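Local coordinates for protein ADP-ribose pyrophosphatase MutT (Rickettsia felis, PDB 4KYX) that probably hydrolyses nucleoside diphosphate derivatives or oxidised nucleotides such as 8-oxo-dGTP, as a magnesium-dependent Nudix pyrophosphatase, at residues N11-G16 / Q88-I94. Numbering follows the deposited sequence.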
loop_
_atom_site.group_PDB
_atom_site.type_symbol
_atom_site.label_atom_id
_atom_site.label_comp_id
_atom_site.label_asym_id
_atom_site.label_seq_id
_atom_site.Cartn_x
_atom_site.Cartn_y
_atom_site.Cartn_z
ATOM N N ASN A 11 -5.995 -10.581 -13.760
ATOM C CA ASN A 11 -5.407 -10.861 -12.446
ATOM C C ASN A 11 -4.741 -9.610 -11.873
ATOM O O ASN A 11 -3.540 -9.420 -12.000
ATOM C CB ASN A 11 -4.388 -11.997 -12.566
ATOM C CG ASN A 11 -3.921 -12.524 -11.224
ATOM O OD1 ASN A 11 -4.434 -12.146 -10.164
ATOM N ND2 ASN A 11 -2.937 -13.415 -11.262
ATOM N N HIS A 12 -5.545 -8.762 -11.257
ATOM C CA HIS A 12 -5.088 -7.512 -10.665
ATOM C C HIS A 12 -4.381 -7.704 -9.291
ATOM O O HIS A 12 -4.783 -8.542 -8.476
ATOM C CB HIS A 12 -6.298 -6.591 -10.465
ATOM C CG HIS A 12 -6.983 -6.208 -11.742
ATOM N ND1 HIS A 12 -8.345 -6.017 -11.829
ATOM C CD2 HIS A 12 -6.492 -5.985 -12.985
ATOM C CE1 HIS A 12 -8.661 -5.668 -13.063
ATOM N NE2 HIS A 12 -7.551 -5.635 -13.786
ATOM N N PRO A 13 -3.356 -6.879 -9.015
ATOM C CA PRO A 13 -2.807 -6.772 -7.665
ATOM C C PRO A 13 -3.908 -6.505 -6.607
ATOM O O PRO A 13 -4.816 -5.705 -6.837
ATOM C CB PRO A 13 -1.862 -5.554 -7.788
ATOM C CG PRO A 13 -1.481 -5.531 -9.212
ATOM C CD PRO A 13 -2.723 -5.913 -9.941
ATOM N N ARG A 14 -3.802 -7.168 -5.469
ATOM C CA ARG A 14 -4.792 -7.018 -4.412
ATOM C C ARG A 14 -4.231 -6.364 -3.177
ATOM O O ARG A 14 -3.066 -6.447 -2.933
ATOM C CB ARG A 14 -5.319 -8.401 -4.073
ATOM C CG ARG A 14 -5.969 -9.128 -5.238
ATOM C CD ARG A 14 -7.458 -8.801 -5.416
ATOM N NE ARG A 14 -8.177 -8.395 -4.192
ATOM C CZ ARG A 14 -8.979 -9.142 -3.436
ATOM N NH1 ARG A 14 -9.196 -10.443 -3.672
ATOM N NH2 ARG A 14 -9.566 -8.564 -2.393
ATOM N N ILE A 15 -5.075 -5.790 -2.327
ATOM C CA ILE A 15 -4.581 -5.139 -1.170
ATOM C C ILE A 15 -4.936 -5.975 0.064
ATOM O O ILE A 15 -6.093 -6.286 0.310
ATOM C CB ILE A 15 -5.155 -3.732 -1.010
ATOM C CG1 ILE A 15 -4.729 -2.854 -2.200
ATOM C CG2 ILE A 15 -4.731 -3.186 0.340
ATOM C CD1 ILE A 15 -5.742 -1.842 -2.686
ATOM N N GLY A 16 -3.911 -6.274 0.836
ATOM C CA GLY A 16 -4.014 -7.065 2.050
ATOM C C GLY A 16 -3.686 -6.155 3.220
ATOM O O GLY A 16 -2.859 -5.247 3.125
ATOM N N GLN A 88 0.192 -17.576 -8.234
ATOM C CA GLN A 88 -0.017 -16.510 -9.215
ATOM C C GLN A 88 -0.895 -15.365 -8.663
ATOM O O GLN A 88 -1.838 -14.919 -9.307
ATOM C CB GLN A 88 -0.569 -17.060 -10.531
ATOM C CG GLN A 88 0.471 -17.794 -11.366
ATOM C CD GLN A 88 1.745 -16.994 -11.533
ATOM O OE1 GLN A 88 2.648 -17.064 -10.690
ATOM N NE2 GLN A 88 1.828 -16.220 -12.613
ATOM N N LYS A 89 -0.542 -14.913 -7.465
ATOM C CA LYS A 89 -1.225 -13.834 -6.780
ATOM C C LYS A 89 -0.206 -12.710 -6.570
ATOM O O LYS A 89 0.985 -12.952 -6.466
ATOM C CB LYS A 89 -1.755 -14.342 -5.448
ATOM N N HIS A 90 -0.653 -11.469 -6.643
ATOM C CA HIS A 90 0.200 -10.329 -6.375
ATOM C C HIS A 90 -0.544 -9.503 -5.292
ATOM O O HIS A 90 -1.667 -9.067 -5.531
ATOM C CB HIS A 90 0.331 -9.542 -7.676
ATOM C CG HIS A 90 1.149 -8.292 -7.569
ATOM N ND1 HIS A 90 1.616 -7.634 -8.678
ATOM C CD2 HIS A 90 1.602 -7.588 -6.501
ATOM C CE1 HIS A 90 2.309 -6.574 -8.313
ATOM N NE2 HIS A 90 2.306 -6.511 -7.002
ATOM N N TYR A 91 0.089 -9.297 -4.139
ATOM C CA TYR A 91 -0.481 -8.552 -3.039
ATOM C C TYR A 91 0.371 -7.399 -2.631
ATOM O O TYR A 91 1.584 -7.519 -2.497
ATOM C CB TYR A 91 -0.606 -9.440 -1.804
ATOM C CG TYR A 91 -1.789 -10.285 -1.881
ATOM C CD1 TYR A 91 -3.011 -9.814 -1.461
ATOM C CD2 TYR A 91 -1.707 -11.593 -2.381
ATOM C CE1 TYR A 91 -4.137 -10.615 -1.521
ATOM C CE2 TYR A 91 -2.840 -12.397 -2.463
ATOM C CZ TYR A 91 -4.048 -11.894 -2.037
ATOM O OH TYR A 91 -5.179 -12.671 -2.083
ATOM N N VAL A 92 -0.274 -6.265 -2.429
ATOM C CA VAL A 92 0.339 -5.178 -1.723
ATOM C C VAL A 92 -0.177 -5.292 -0.304
ATOM O O VAL A 92 -1.391 -5.199 -0.066
ATOM C CB VAL A 92 0.020 -3.828 -2.392
ATOM C CG1 VAL A 92 0.430 -2.664 -1.521
ATOM C CG2 VAL A 92 0.734 -3.739 -3.752
ATOM N N SER A 93 0.719 -5.549 0.654
ATOM C CA SER A 93 0.306 -5.660 2.047
ATOM C C SER A 93 0.548 -4.352 2.793
ATOM O O SER A 93 1.626 -3.772 2.719
ATOM C CB SER A 93 1.050 -6.764 2.758
ATOM O OG SER A 93 0.776 -8.036 2.149
ATOM N N ILE A 94 -0.434 -3.931 3.554
ATOM C CA ILE A 94 -0.313 -2.805 4.450
ATOM C C ILE A 94 -0.272 -3.343 5.849
ATOM O O ILE A 94 -1.197 -4.042 6.271
ATOM C CB ILE A 94 -1.552 -1.916 4.347
ATOM C CG1 ILE A 94 -1.779 -1.534 2.892
ATOM C CG2 ILE A 94 -1.435 -0.717 5.276
ATOM C CD1 ILE A 94 -0.733 -0.692 2.296
HETATM O O HOH W 1 -3.253 -10.993 -7.944
#
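Parallel strands bond in a staggered fashion, one residue reaching two on its neighbour, and N11-G16 with Q88-I94 illustrates the rule. R14 donates from N to H90 O (2.9 Å) and accepts at O from V92 N (2.8 Å); G16 repeats the pattern, N to V92 O at 2.9 Å and O from I94 N at 2.8 Å. CA-H...O contacts accompany these bonds, as between P13 CA and H90 O (3.3 Å). Towards N11 the chains diverge, and H90 N, which would otherwise meet H12 O, instead donates to a water (2.9 Å) that lies 2.9 Å from H12 O and 2.8 Å from N11 OD1, while N11 ND2 bonds Q88 O at 2.7 Å. In the mixed sheet of this Nudix fold, the pair joins strands 14-22 and 89-99 as parallel neighbours; 45-48 and 75-84 flank them antiparallel. P13 CG sits over the H90 ring in a CH-pi contact, 4.1 Å from its centroid, and I15 CG2 meets I94 CG1 at 4.2 Å. On the other face, R14 CB approaches Y91 CE1 (3.6 Å), whose hydroxyl bonds H48. H90 bonds N81 and, across the dimer, G52 of the second subunit, whose I15 packs against I15 here.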